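Local coordinates for protein putative sugar phosphate isomerase (PDB 3L2H) that probably acts as a metal-dependent sugar phosphate isomerase of the cupin superfamily, at residues Glu69-Val74 with Gly93-Phe98; His49-Glu54 with Cys117-Gln122; Glu61-His66 with Ala103-Ser108; Ser76-Leu81 with Pro89-Asp94; Ile53-Glu58 with Ile107-Thr112. One frame throughout, in Å; residues are numbered along the deposited sequence. Where two conformers were deposited one is given.

Contact 1. Residues Glu69-Val74 with Gly93-Phe98; sequences EEAVYV and GDFVGF. With EDO (1,2-ethanediol), chain N.
E70 to V74 and F95 to F98 run antiparallel, their axes 4.7 Å apart at closest approach and their directions 175° apart, with E70–F98 and V72–V96 as hydrogen-bonded pairs. V72 N donates to V96 O at 2.7 Å, whereas E70 N to F98 O is weak at 3.4 Å. On the face of A71, Y73 and F95, the two aromatic side chains cross at about a right angle, with Y73 CD1 at the edge of the F95 ring. A71 CB lies 3.8 Å from F95 CE1. Y73 CG is anti to the backbone N (chi1 -175°), and the ring ends beside G93, where Y73 OH and G93 O each lie 2.6 Å from one water. A phenylalanine in place of Y73 would probably leave that water without its hydroxyl partner. On the other face V72 CB meets V96 CG1 at 3.8 Å. The bond from E70 OE1 to H63 would tend to hold the carboxylate at the edge of an otherwise apolar strand pair.

Contact 2. Residues His49-Glu54 with Cys117-Gln122; sequences HLIQIE and CLVIGQ
H49 to I53 and C117 to Q122 are antiparallel but strongly twisted: their axes approach to 4.7 Å while their directions differ by 136°, and the pairing is confined to H49–V119, L50–L118 and I51–C117. The two hydrogen-bonded pairs carry two bonds each. V119 N reaches H49 O at 2.7 Å, and I51 N reaches C117 O at 2.8 Å in an almost straight line (174° at the hydrogen). The return bond from C117 N to I51 O is longer, 3.1 Å. On the face of H49, I51 and V119, I51 CG1 sits between its backbone N and carbonyl carbon (chi1 73°) and lies 4.0 Å from C117 CB. Beyond it, I51 CD1 touches V119 CG2 at 3.6 Å, the two side chains crossing obliquely. V119 O lies near the plane of the H49 ring, at its edge, while H49 ND1 is bonded to N34 on the next strand. On the reverse face L118 CD2 stands 4.2 Å from L50 CB, and Y73 of the second subunit packs against both leucines. Backbone bonds thus fix the register, while the side chains are chiefly aliphatic: one face packs within the chain and the other helps form the subunit interface.

Contact 3. Residues Glu61-His66 with Ala103-Ser108; sequences EYHLHH and AAHSIS. With EDO (1,2-ethanediol), chain N.
H63 and H105 form a single antiparallel hydrogen-bonded bridge, and their backbones supply the direct polar links between the segments. H105 N donates to H63 O at 3.0 Å, and the reciprocal bond runs from H63 N to H105 O. One water also donates to H63 O and to A103 O, and lies in the plane of the H105 ring within bonding distance of ND1. Among the side-chain bonds, H63 ND1 donates to E61 O at 2.9 Å, with that oxygen in the imidazole plane; this fixes the ring's rotation and turns NE2 to its partner E70. H105 NE2 is bonded to ethanediol O2 at 2.7 Å. The aromatic contact is oblique: the H63 and H105 rings lie side by side and point the same way, centroids 4.9 Å apart and planes at 63°. F98 stacks on H105. Apolar packing lies beyond the bridge. A104 CB rests over one face of the Y62 ring, 3.8 Å from its centroid and 26° off the normal, closest to CZ. L64 CD1 approaches A103 C at 3.5 Å. H63, H65, E70 and H105 probably correspond to the HXH, glutamate and second-motif histidine that bind metal in many cupins; the diol, bonded to H105 and lying beside H63, is consistent with a pocket there.

Contact 4. Residues Ser76-Leu81 with Pro89-Asp94; sequences SGKGTL and PIAPGD. With EDO (1,2-ethanediol), chain O.
I90 lies across from G79 and L81, and its branches divide between them. From CB, CG1 takes the crowded position between the backbone N and carbonyl carbon (chi1 58°), which brings it to 3.6 Å from G79 O; a CB on G79 would be tight against it. The other branch, CG2, meets L81 CB at 3.9 Å and also approaches L81 CD2, the two side chains crossing at about a right angle. At the tip, I90 CD1 reaches V74 CG2. An alanine at I90 would probably open a gap between L81 and V74 and strip the cover from the G79 carbonyl. This pairing belongs to the beta hairpin of strands 79-83 and 86-90 in the cupin barrel: G79 N donates to I90 O at 3.0 Å and I90 N to G79 O at 2.9 Å. Past the strand, a type II turn runs from A91 to D94, and A91 N meets D94 OD2 from above the carboxylate plane. P92 CD presses to 3.2 Å from G77 O, a buried oxygen with no polar partner in the model.

Contact 5. Residues Ile53-Glu58 with Ile107-Thr112; sequences IEPGKE and ISNDGT. With EDO (1,2-ethanediol), chain O.
N109 fits against the type II turn E54–K57 and carries an Asx turn of its own, so that two compact turns join the loop after strand 46-53 to residues 109-111 in the cupin fold. This is the tight part. N109 CG is anti to its backbone N (chi1 -179°), and ND2 donates to I53 O at 2.8 Å with the acceptor near the amide plane; ND2 has a second acceptor in E113 O. The other end of the amide is held as well, since OD1 accepts from G111 N at 2.9 Å, which completes the Asx turn and fixes the amide's rotation. The backbone adds two bonds, G56 N to N109 O at 2.7 Å and N109 N to K57 O at 2.9 Å. I53 CG2 slides past N109 CB at 3.8 Å, and P55 lies alongside the asparagine with its CB 3.4 Å from G111 O. The solvent side is looser. Towards E58, whose OE2 is bonded to N27, in one of the two deposited conformers of S108 its hydroxyl shares a water with E58 OE1. Another water lies between K57 O and D110 OD1, and D110 N donates to ethanediol O1 at 2.8 Å.

How the contacts relate
Contacts 1 and 2 belong to one sheet, with centres 9 Å apart: strands 70-76 and 115-122 are neighbours, joined by A71 N to I120 O at 2.7 Å and Y73 N to L118 O at 2.8 Å. Contacts 3, 4 and 5 meet on the sheet holding strands 79-83 and 105-108, where T80 N lies 2.8 Å from S108 O. The probable metal pocket spans contacts 1 and 3, since E70 OE1 lies 2.8 Å from H63 NE2 and one ethanediol touches both. A second ethanediol links contacts 4 and 5 through T80 and D110. Each of these two has its centre about 16 Å from that of contact 3, although contact 5 shares I107 and S108 with it.

Contact 1. Residues Glu69-Val74 with Gly93-Phe98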
# COMPACT_ATOMS: atom_id res chain seq x y z
N GLU B 69 1.34 -13.28 4.16
CA GLU B 69 1.72 -14.14 5.27
C GLU B 69 0.56 -15.03 5.70
O GLU B 69 -0.61 -14.70 5.52
CB GLU B 69 2.22 -13.28 6.46
CG GLU B 69 3.56 -12.64 6.09
CD GLU B 69 4.18 -11.86 7.20
OE1 GLU B 69 3.44 -11.46 8.10
OE2 GLU B 69 5.42 -11.62 7.13
N GLU B 70 0.88 -16.17 6.31
CA GLU B 70 -0.11 -17.14 6.75
C GLU B 70 0.44 -17.77 8.02
O GLU B 70 1.66 -17.89 8.15
CB GLU B 70 -0.27 -18.19 5.64
CG GLU B 70 -1.23 -19.24 5.88
CD GLU B 70 -1.52 -20.06 4.61
OE1 GLU B 70 -0.63 -20.31 3.74
OE2 GLU B 70 -2.69 -20.42 4.52
N ALA B 71 -0.43 -18.23 8.91
CA ALA B 71 -0.01 -18.96 10.10
C ALA B 71 -1.11 -19.90 10.57
O ALA B 71 -2.28 -19.72 10.23
CB ALA B 71 0.37 -17.99 11.23
N VAL B 72 -0.72 -20.91 11.37
CA VAL B 72 -1.65 -21.92 11.87
C VAL B 72 -1.41 -22.14 13.34
O VAL B 72 -0.26 -22.23 13.78
CB VAL B 72 -1.50 -23.27 11.13
CG1 VAL B 72 -2.52 -24.31 11.70
CG2 VAL B 72 -1.67 -23.11 9.60
N TYR B 73 -2.48 -22.19 14.15
CA TYR B 73 -2.36 -22.49 15.59
C TYR B 73 -3.25 -23.68 15.88
O TYR B 73 -4.45 -23.67 15.57
CB TYR B 73 -2.67 -21.28 16.48
CG TYR B 73 -2.45 -21.51 17.97
CD1 TYR B 73 -1.21 -21.30 18.53
CD2 TYR B 73 -3.47 -21.95 18.81
CE1 TYR B 73 -0.97 -21.51 19.89
CE2 TYR B 73 -3.22 -22.17 20.18
CZ TYR B 73 -1.97 -21.95 20.71
OH TYR B 73 -1.67 -22.11 22.05
N VAL B 74 -2.67 -24.75 16.40
CA VAL B 74 -3.41 -26.00 16.58
C VAL B 74 -4.16 -25.97 17.89
O VAL B 74 -3.56 -25.79 18.94
CB VAL B 74 -2.50 -27.22 16.56
CG1 VAL B 74 -3.34 -28.54 16.71
CG2 VAL B 74 -1.66 -27.27 15.27
N GLY B 93 -1.50 -26.68 20.63
CA GLY B 93 -0.61 -25.63 21.14
C GLY B 93 0.55 -25.30 20.24
O GLY B 93 1.31 -24.35 20.51
N ASP B 94 0.75 -26.08 19.19
CA ASP B 94 1.82 -25.77 18.22
C ASP B 94 1.42 -24.59 17.31
O ASP B 94 0.26 -24.38 17.00
CB ASP B 94 2.15 -26.95 17.31
CG ASP B 94 2.78 -28.14 18.03
OD1 ASP B 94 3.11 -28.08 19.27
OD2 ASP B 94 2.90 -29.18 17.31
N PHE B 95 2.42 -23.88 16.82
CA PHE B 95 2.22 -22.75 15.98
C PHE B 95 3.20 -22.83 14.83
O PHE B 95 4.40 -23.09 15.06
CB PHE B 95 2.51 -21.48 16.77
CG PHE B 95 2.46 -20.21 15.93
CD1 PHE B 95 1.26 -19.59 15.65
CD2 PHE B 95 3.63 -19.66 15.41
CE1 PHE B 95 1.24 -18.41 14.86
CE2 PHE B 95 3.60 -18.50 14.67
CZ PHE B 95 2.40 -17.88 14.39
N VAL B 96 2.71 -22.57 13.63
CA VAL B 96 3.57 -22.47 12.47
C VAL B 96 3.21 -21.20 11.71
O VAL B 96 2.02 -20.88 11.54
CB VAL B 96 3.52 -23.79 11.61
CG1 VAL B 96 2.19 -24.11 11.18
CG2 VAL B 96 4.45 -23.70 10.38
N GLY B 97 4.24 -20.46 11.32
CA GLY B 97 4.07 -19.24 10.57
C GLY B 97 4.87 -19.26 9.28
O GLY B 97 6.00 -19.80 9.23
N PHE B 98 4.30 -18.64 8.25
CA PHE B 98 4.93 -18.59 6.94
C PHE B 98 5.17 -17.18 6.45
O PHE B 98 4.25 -16.54 5.88
CB PHE B 98 4.08 -19.35 5.93
CG PHE B 98 3.91 -20.79 6.28
CD1 PHE B 98 4.88 -21.70 5.92
CD2 PHE B 98 2.84 -21.22 7.01
CE1 PHE B 98 4.76 -23.01 6.28
CE2 PHE B 98 2.70 -22.54 7.33
CZ PHE B 98 3.68 -23.43 6.99
C1 EDO N . -3.93 -23.48 5.32
O1 EDO N . -3.17 -22.83 4.28
C2 EDO N . -3.01 -24.11 6.33
O2 EDO N . -2.49 -25.33 5.75
O HOH W 1 0.82 -22.73 22.54

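Contact 2. Residues His49-Glu54 with Cys117-Gln122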
# COMPACT_ATOMS: atom_id res chain seq x y z
N HIS B 49 -9.80 -17.96 10.61
CA HIS B 49 -10.63 -19.10 10.31
C HIS B 49 -10.41 -20.19 11.36
O HIS B 49 -9.27 -20.56 11.66
CB HIS B 49 -10.29 -19.66 8.93
CG HIS B 49 -10.45 -18.68 7.81
ND1 HIS B 49 -11.67 -18.46 7.18
CD2 HIS B 49 -9.57 -17.83 7.23
CE1 HIS B 49 -11.50 -17.56 6.23
NE2 HIS B 49 -10.24 -17.16 6.23
N LEU B 50 -11.50 -20.71 11.89
CA LEU B 50 -11.45 -21.92 12.70
C LEU B 50 -11.81 -23.09 11.79
O LEU B 50 -12.90 -23.13 11.20
CB LEU B 50 -12.35 -21.80 13.90
CG LEU B 50 -12.07 -23.01 14.81
CD1 LEU B 50 -11.90 -22.56 16.23
CD2 LEU B 50 -13.13 -24.10 14.65
N ILE B 51 -10.88 -24.00 11.60
CA ILE B 51 -11.05 -25.07 10.61
C ILE B 51 -11.06 -26.42 11.29
O ILE B 51 -10.43 -26.60 12.35
CB ILE B 51 -9.97 -25.01 9.46
CG1 ILE B 51 -8.60 -25.44 9.95
CG2 ILE B 51 -9.89 -23.60 8.88
CD1 ILE B 51 -7.59 -25.72 8.86
N GLN B 52 -11.80 -27.34 10.71
CA GLN B 52 -11.85 -28.73 11.16
C GLN B 52 -11.51 -29.60 9.95
O GLN B 52 -12.16 -29.47 8.91
CB GLN B 52 -13.23 -29.10 11.70
CG GLN B 52 -13.78 -28.14 12.75
CD GLN B 52 -15.24 -28.39 13.06
OE1 GLN B 52 -15.94 -29.04 12.29
NE2 GLN B 52 -15.71 -27.87 14.21
N ILE B 53 -10.51 -30.47 10.12
CA ILE B 53 -10.01 -31.37 9.11
C ILE B 53 -10.18 -32.77 9.65
O ILE B 53 -9.57 -33.14 10.68
CB ILE B 53 -8.52 -31.12 8.84
CG1 ILE B 53 -8.28 -29.65 8.50
CG2 ILE B 53 -7.99 -32.07 7.75
CD1 ILE B 53 -6.83 -29.32 8.24
N GLU B 54 -11.00 -33.55 8.97
CA GLU B 54 -11.25 -34.91 9.41
C GLU B 54 -10.11 -35.85 9.04
O GLU B 54 -9.30 -35.56 8.15
CB GLU B 54 -12.59 -35.44 8.85
CG GLU B 54 -13.81 -34.71 9.35
CD GLU B 54 -13.90 -34.54 10.88
OE1 GLU B 54 -13.32 -35.31 11.64
OE2 GLU B 54 -14.58 -33.60 11.35
N CYS B 117 -7.89 -26.22 14.05
CA CYS B 117 -6.90 -25.16 14.03
C CYS B 117 -7.51 -23.81 13.77
O CYS B 117 -8.57 -23.69 13.16
CB CYS B 117 -5.90 -25.34 12.88
SG CYS B 117 -5.01 -26.93 12.94
N LEU B 118 -6.78 -22.80 14.20
CA LEU B 118 -7.00 -21.44 13.78
C LEU B 118 -6.03 -21.18 12.64
O LEU B 118 -4.83 -21.48 12.76
CB LEU B 118 -6.70 -20.45 14.89
CG LEU B 118 -7.73 -20.14 15.92
CD1 LEU B 118 -7.11 -19.09 16.86
CD2 LEU B 118 -9.04 -19.65 15.21
N VAL B 119 -6.55 -20.72 11.52
CA VAL B 119 -5.75 -20.29 10.40
C VAL B 119 -5.87 -18.75 10.29
O VAL B 119 -6.99 -18.19 10.23
CB VAL B 119 -6.15 -21.00 9.10
CG1 VAL B 119 -5.33 -20.44 7.94
CG2 VAL B 119 -5.93 -22.52 9.24
N ILE B 120 -4.71 -18.08 10.26
CA ILE B 120 -4.60 -16.63 10.28
C ILE B 120 -3.81 -16.21 9.07
O ILE B 120 -2.69 -16.72 8.84
CB ILE B 120 -3.87 -16.15 11.53
CG1 ILE B 120 -4.61 -16.57 12.81
CG2 ILE B 120 -3.70 -14.60 11.50
CD1 ILE B 120 -3.72 -16.77 14.02
N GLY B 121 -4.38 -15.32 8.25
CA GLY B 121 -3.69 -14.89 7.05
C GLY B 121 -3.99 -13.46 6.64
O GLY B 121 -4.99 -12.85 7.07
N GLN B 122 -3.07 -12.89 5.89
CA GLN B 122 -3.30 -11.54 5.37
C GLN B 122 -4.25 -11.66 4.25
O GLN B 122 -4.30 -12.72 3.60
CB GLN B 122 -2.05 -10.92 4.79
CG GLN B 122 -1.00 -10.57 5.73
CD GLN B 122 0.11 -9.85 5.03
OE1 GLN B 122 1.11 -10.46 4.65
NE2 GLN B 122 -0.07 -8.54 4.81

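Contact 3. Residues Glu61-His66 with Ala103-Ser108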
# COMPACT_ATOMS: atom_id res chain seq x y z
N GLU B 61 -4.03 -27.32 -0.83
CA GLU B 61 -3.07 -27.88 -1.80
C GLU B 61 -1.74 -27.26 -1.48
O GLU B 61 -1.64 -26.04 -1.28
CB GLU B 61 -3.46 -27.54 -3.24
CG GLU B 61 -2.37 -27.87 -4.26
CD GLU B 61 -2.07 -29.35 -4.41
OE1 GLU B 61 -2.85 -30.17 -3.88
OE2 GLU B 61 -1.05 -29.74 -5.07
N TYR B 62 -0.71 -28.10 -1.37
CA TYR B 62 0.68 -27.67 -1.13
C TYR B 62 0.99 -26.38 -1.87
O TYR B 62 0.90 -26.34 -3.10
CB TYR B 62 1.59 -28.77 -1.61
CG TYR B 62 3.07 -28.66 -1.29
CD1 TYR B 62 3.54 -28.72 0.02
CD2 TYR B 62 3.99 -28.49 -2.31
CE1 TYR B 62 4.92 -28.65 0.30
CE2 TYR B 62 5.35 -28.44 -2.06
CZ TYR B 62 5.81 -28.51 -0.76
OH TYR B 62 7.13 -28.44 -0.53
N HIS B 63 1.33 -25.32 -1.12
CA HIS B 63 1.46 -24.01 -1.75
C HIS B 63 2.45 -23.07 -1.05
O HIS B 63 2.84 -23.26 0.11
CB HIS B 63 0.07 -23.34 -1.82
CG HIS B 63 -0.44 -22.90 -0.49
ND1 HIS B 63 -1.25 -23.69 0.30
CD2 HIS B 63 -0.15 -21.80 0.26
CE1 HIS B 63 -1.51 -23.06 1.43
NE2 HIS B 63 -0.82 -21.93 1.45
N LEU B 64 2.82 -22.02 -1.79
CA LEU B 64 3.75 -21.00 -1.35
C LEU B 64 3.19 -19.65 -1.75
O LEU B 64 2.91 -19.41 -2.94
CB LEU B 64 5.10 -21.18 -2.04
CG LEU B 64 6.17 -20.15 -1.71
CD1 LEU B 64 6.67 -20.29 -0.27
CD2 LEU B 64 7.34 -20.31 -2.67
N HIS B 65 3.02 -18.76 -0.78
CA HIS B 65 2.62 -17.37 -1.06
C HIS B 65 3.85 -16.47 -1.25
O HIS B 65 4.83 -16.56 -0.52
CB HIS B 65 1.85 -16.77 0.12
CG HIS B 65 0.47 -17.31 0.30
ND1 HIS B 65 -0.62 -16.76 -0.31
CD2 HIS B 65 -0.01 -18.29 1.11
CE1 HIS B 65 -1.71 -17.42 0.05
NE2 HIS B 65 -1.36 -18.36 0.91
N HIS B 66 3.76 -15.56 -2.18
CA HIS B 66 4.83 -14.61 -2.41
C HIS B 66 4.65 -13.29 -1.66
O HIS B 66 5.64 -12.59 -1.45
CB HIS B 66 4.92 -14.29 -3.92
CG HIS B 66 5.40 -15.43 -4.76
ND1 HIS B 66 6.26 -15.25 -5.82
CD2 HIS B 66 5.14 -16.76 -4.69
CE1 HIS B 66 6.49 -16.43 -6.37
NE2 HIS B 66 5.83 -17.36 -5.71
N ALA B 103 8.52 -21.05 2.64
CA ALA B 103 8.41 -22.49 2.50
C ALA B 103 7.02 -22.89 1.99
O ALA B 103 6.01 -22.43 2.53
CB ALA B 103 8.67 -23.14 3.84
N ALA B 104 6.97 -23.74 0.97
CA ALA B 104 5.70 -24.36 0.55
C ALA B 104 5.25 -25.33 1.65
O ALA B 104 6.09 -25.99 2.27
CB ALA B 104 5.89 -25.09 -0.79
N HIS B 105 3.96 -25.43 1.89
CA HIS B 105 3.45 -26.33 2.90
C HIS B 105 2.06 -26.84 2.63
O HIS B 105 1.29 -26.25 1.86
CB HIS B 105 3.41 -25.61 4.27
CG HIS B 105 2.10 -24.99 4.60
ND1 HIS B 105 1.74 -23.73 4.18
CD2 HIS B 105 1.03 -25.47 5.29
CE1 HIS B 105 0.51 -23.46 4.60
NE2 HIS B 105 0.06 -24.50 5.30
N SER B 106 1.75 -27.93 3.31
CA SER B 106 0.41 -28.41 3.49
C SER B 106 0.37 -29.17 4.83
O SER B 106 1.39 -29.54 5.38
CB SER B 106 -0.06 -29.31 2.34
OG SER B 106 0.80 -30.43 2.17
N ILE B 107 -0.84 -29.37 5.35
CA ILE B 107 -1.08 -30.16 6.54
C ILE B 107 -2.06 -31.29 6.23
O ILE B 107 -3.08 -31.07 5.54
CB ILE B 107 -1.66 -29.29 7.68
CG1 ILE B 107 -0.60 -28.32 8.20
CG2 ILE B 107 -2.19 -30.15 8.87
CD1 ILE B 107 -1.17 -27.09 8.97
N SER B 108 -1.72 -32.50 6.70
CA SER B 108 -2.56 -33.67 6.62
C SER B 108 -3.03 -34.07 8.01
O SER B 108 -2.31 -33.89 9.00
CB SER B 108 -1.80 -34.86 6.03
OG SER B 108 -1.44 -34.64 4.67
C1 EDO N . -3.93 -23.48 5.32
O1 EDO N . -3.17 -22.83 4.28
C2 EDO N . -3.01 -24.11 6.33
O2 EDO N . -2.49 -25.33 5.75
O HOH W 2 3.33 -22.05 2.52

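Contact 4. Residues Ser76-Leu81 with Pro89-Asp94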
# COMPACT_ATOMS: atom_id res chain seq x y z
N SER B 76 -6.80 -28.54 18.65
CA SER B 76 -6.94 -29.93 19.11
C SER B 76 -6.66 -30.90 18.00
O SER B 76 -6.67 -30.55 16.81
CB SER B 76 -8.34 -30.22 19.68
OG SER B 76 -9.33 -30.17 18.70
N GLY B 77 -6.42 -32.14 18.43
CA GLY B 77 -6.03 -33.21 17.55
C GLY B 77 -4.59 -33.10 17.07
O GLY B 77 -3.83 -32.25 17.54
N LYS B 78 -4.24 -33.95 16.09
CA LYS B 78 -2.88 -34.08 15.59
C LYS B 78 -2.84 -34.09 14.08
O LYS B 78 -3.79 -34.47 13.44
CB LYS B 78 -2.28 -35.38 16.10
CG LYS B 78 -2.20 -35.45 17.62
CD LYS B 78 -1.67 -36.79 18.11
CE LYS B 78 -1.21 -36.71 19.59
NZ LYS B 78 -0.93 -38.10 20.18
N GLY B 79 -1.71 -33.66 13.52
CA GLY B 79 -1.54 -33.62 12.08
C GLY B 79 -0.11 -33.83 11.68
O GLY B 79 0.76 -33.98 12.53
N THR B 80 0.13 -33.83 10.38
CA THR B 80 1.46 -33.94 9.83
C THR B 80 1.66 -32.74 8.94
O THR B 80 0.90 -32.53 7.99
CB THR B 80 1.61 -35.19 9.01
OG1 THR B 80 1.44 -36.32 9.87
CG2 THR B 80 3.00 -35.24 8.31
N LEU B 81 2.67 -31.94 9.27
CA LEU B 81 2.99 -30.73 8.53
C LEU B 81 4.09 -31.06 7.52
O LEU B 81 5.12 -31.57 7.90
CB LEU B 81 3.46 -29.66 9.53
CG LEU B 81 4.13 -28.39 8.97
CD1 LEU B 81 3.13 -27.62 8.03
CD2 LEU B 81 4.63 -27.51 10.10
N PRO B 89 5.41 -33.71 12.82
CA PRO B 89 4.16 -33.90 13.51
C PRO B 89 3.78 -32.60 14.20
O PRO B 89 4.67 -31.84 14.60
CB PRO B 89 4.48 -34.97 14.54
CG PRO B 89 5.94 -34.89 14.70
CD PRO B 89 6.53 -34.39 13.49
N ILE B 90 2.48 -32.31 14.24
CA ILE B 90 1.97 -31.17 14.97
C ILE B 90 0.84 -31.63 15.88
O ILE B 90 0.20 -32.67 15.64
CB ILE B 90 1.53 -30.02 14.04
CG1 ILE B 90 0.45 -30.47 13.04
CG2 ILE B 90 2.75 -29.44 13.31
CD1 ILE B 90 -0.18 -29.27 12.25
N ALA B 91 0.64 -30.87 16.94
CA ALA B 91 -0.25 -31.23 18.00
C ALA B 91 -0.73 -29.97 18.70
O ALA B 91 -0.19 -28.89 18.45
CB ALA B 91 0.49 -32.19 19.00
N PRO B 92 -1.70 -30.09 19.60
CA PRO B 92 -2.31 -28.91 20.25
C PRO B 92 -1.31 -27.95 20.94
O PRO B 92 -0.38 -28.35 21.63
CB PRO B 92 -3.30 -29.50 21.26
CG PRO B 92 -3.53 -30.93 20.80
CD PRO B 92 -2.21 -31.36 20.17
N GLY B 93 -1.50 -26.68 20.63
CA GLY B 93 -0.61 -25.63 21.14
C GLY B 93 0.55 -25.30 20.24
O GLY B 93 1.31 -24.35 20.51
N ASP B 94 0.75 -26.08 19.19
CA ASP B 94 1.82 -25.77 18.22
C ASP B 94 1.42 -24.59 17.31
O ASP B 94 0.26 -24.38 17.00
CB ASP B 94 2.15 -26.95 17.31
CG ASP B 94 2.78 -28.14 18.03
OD1 ASP B 94 3.11 -28.08 19.27
OD2 ASP B 94 2.90 -29.18 17.31
C1 EDO O . -1.23 -36.90 12.31
O1 EDO O . -1.14 -36.80 10.88
C2 EDO O . -0.92 -38.32 12.75
O2 EDO O . -0.36 -38.26 14.06

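Contact 5. Residues Ile53-Glu58 with Ile107-Thr112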
# COMPACT_ATOMS: atom_id res chain seq x y z
N ILE B 53 -10.51 -30.47 10.12
CA ILE B 53 -10.01 -31.37 9.11
C ILE B 53 -10.18 -32.77 9.65
O ILE B 53 -9.57 -33.14 10.68
CB ILE B 53 -8.52 -31.12 8.84
CG1 ILE B 53 -8.28 -29.65 8.50
CG2 ILE B 53 -7.99 -32.07 7.75
CD1 ILE B 53 -6.83 -29.32 8.24
N GLU B 54 -11.00 -33.55 8.97
CA GLU B 54 -11.25 -34.91 9.41
C GLU B 54 -10.11 -35.85 9.04
O GLU B 54 -9.30 -35.56 8.15
CB GLU B 54 -12.59 -35.44 8.85
CG GLU B 54 -13.81 -34.71 9.35
CD GLU B 54 -13.90 -34.54 10.88
OE1 GLU B 54 -13.32 -35.31 11.64
OE2 GLU B 54 -14.58 -33.60 11.35
N PRO B 55 -10.02 -36.99 9.76
CA PRO B 55 -8.96 -37.95 9.43
C PRO B 55 -8.96 -38.32 7.96
O PRO B 55 -10.02 -38.52 7.37
CB PRO B 55 -9.30 -39.15 10.32
CG PRO B 55 -9.92 -38.54 11.51
CD PRO B 55 -10.77 -37.40 10.95
N GLY B 56 -7.78 -38.34 7.35
CA GLY B 56 -7.64 -38.61 5.94
C GLY B 56 -7.69 -37.39 5.03
O GLY B 56 -7.46 -37.53 3.85
N LYS B 57 -7.98 -36.20 5.56
CA LYS B 57 -8.09 -35.02 4.73
C LYS B 57 -6.92 -34.08 4.97
O LYS B 57 -6.10 -34.33 5.80
CB LYS B 57 -9.42 -34.33 4.96
CG LYS B 57 -10.62 -35.25 4.83
CD LYS B 57 -10.77 -35.83 3.44
CE LYS B 57 -12.08 -36.58 3.33
NZ LYS B 57 -12.05 -37.48 2.16
N GLU B 58 -6.85 -33.01 4.19
CA GLU B 58 -5.73 -32.10 4.22
C GLU B 58 -6.24 -30.68 4.30
O GLU B 58 -7.38 -30.39 3.99
CB GLU B 58 -4.87 -32.22 2.96
CG GLU B 58 -4.10 -33.51 2.75
CD GLU B 58 -3.30 -33.38 1.45
OE1 GLU B 58 -2.32 -32.58 1.36
OE2 GLU B 58 -3.75 -33.97 0.48
N ILE B 107 -0.84 -29.37 5.35
CA ILE B 107 -1.08 -30.16 6.54
C ILE B 107 -2.06 -31.29 6.23
O ILE B 107 -3.08 -31.07 5.54
CB ILE B 107 -1.66 -29.29 7.68
CG1 ILE B 107 -0.60 -28.32 8.20
CG2 ILE B 107 -2.19 -30.15 8.87
CD1 ILE B 107 -1.17 -27.09 8.97
N SER B 108 -1.72 -32.50 6.70
CA SER B 108 -2.56 -33.67 6.62
C SER B 108 -3.03 -34.07 8.01
O SER B 108 -2.31 -33.89 9.00
CB SER B 108 -1.80 -34.86 6.03
OG SER B 108 -1.44 -34.64 4.67
N ASN B 109 -4.26 -34.58 8.09
CA ASN B 109 -4.72 -35.20 9.32
C ASN B 109 -4.64 -36.70 9.11
O ASN B 109 -5.52 -37.28 8.49
CB ASN B 109 -6.14 -34.78 9.72
CG ASN B 109 -6.59 -35.44 11.00
OD1 ASN B 109 -5.84 -36.23 11.58
ND2 ASN B 109 -7.82 -35.15 11.44
N ASP B 110 -3.57 -37.32 9.59
CA ASP B 110 -3.43 -38.77 9.49
C ASP B 110 -3.64 -39.42 10.87
O ASP B 110 -3.22 -40.54 11.08
CB ASP B 110 -2.07 -39.19 8.87
CG ASP B 110 -1.89 -38.70 7.42
OD1 ASP B 110 -2.86 -38.80 6.62
OD2 ASP B 110 -0.79 -38.23 7.06
N GLY B 111 -4.28 -38.70 11.79
CA GLY B 111 -4.62 -39.20 13.11
C GLY B 111 -6.02 -39.79 13.14
O GLY B 111 -6.59 -40.08 12.09
N THR B 112 -6.57 -39.95 14.34
CA THR B 112 -7.88 -40.55 14.52
C THR B 112 -8.97 -39.61 15.05
O THR B 112 -10.13 -40.01 15.18
CB THR B 112 -7.77 -41.76 15.50
OG1 THR B 112 -7.16 -41.31 16.72
CG2 THR B 112 -6.94 -42.83 14.91
C1 EDO O . -1.23 -36.90 12.31
O1 EDO O . -1.14 -36.80 10.88
C2 EDO O . -0.92 -38.32 12.75
O2 EDO O . -0.36 -38.26 14.06
O HOH W 3 -4.72 -36.93 5.18
O HOH W 4 -0.33 -32.47 3.58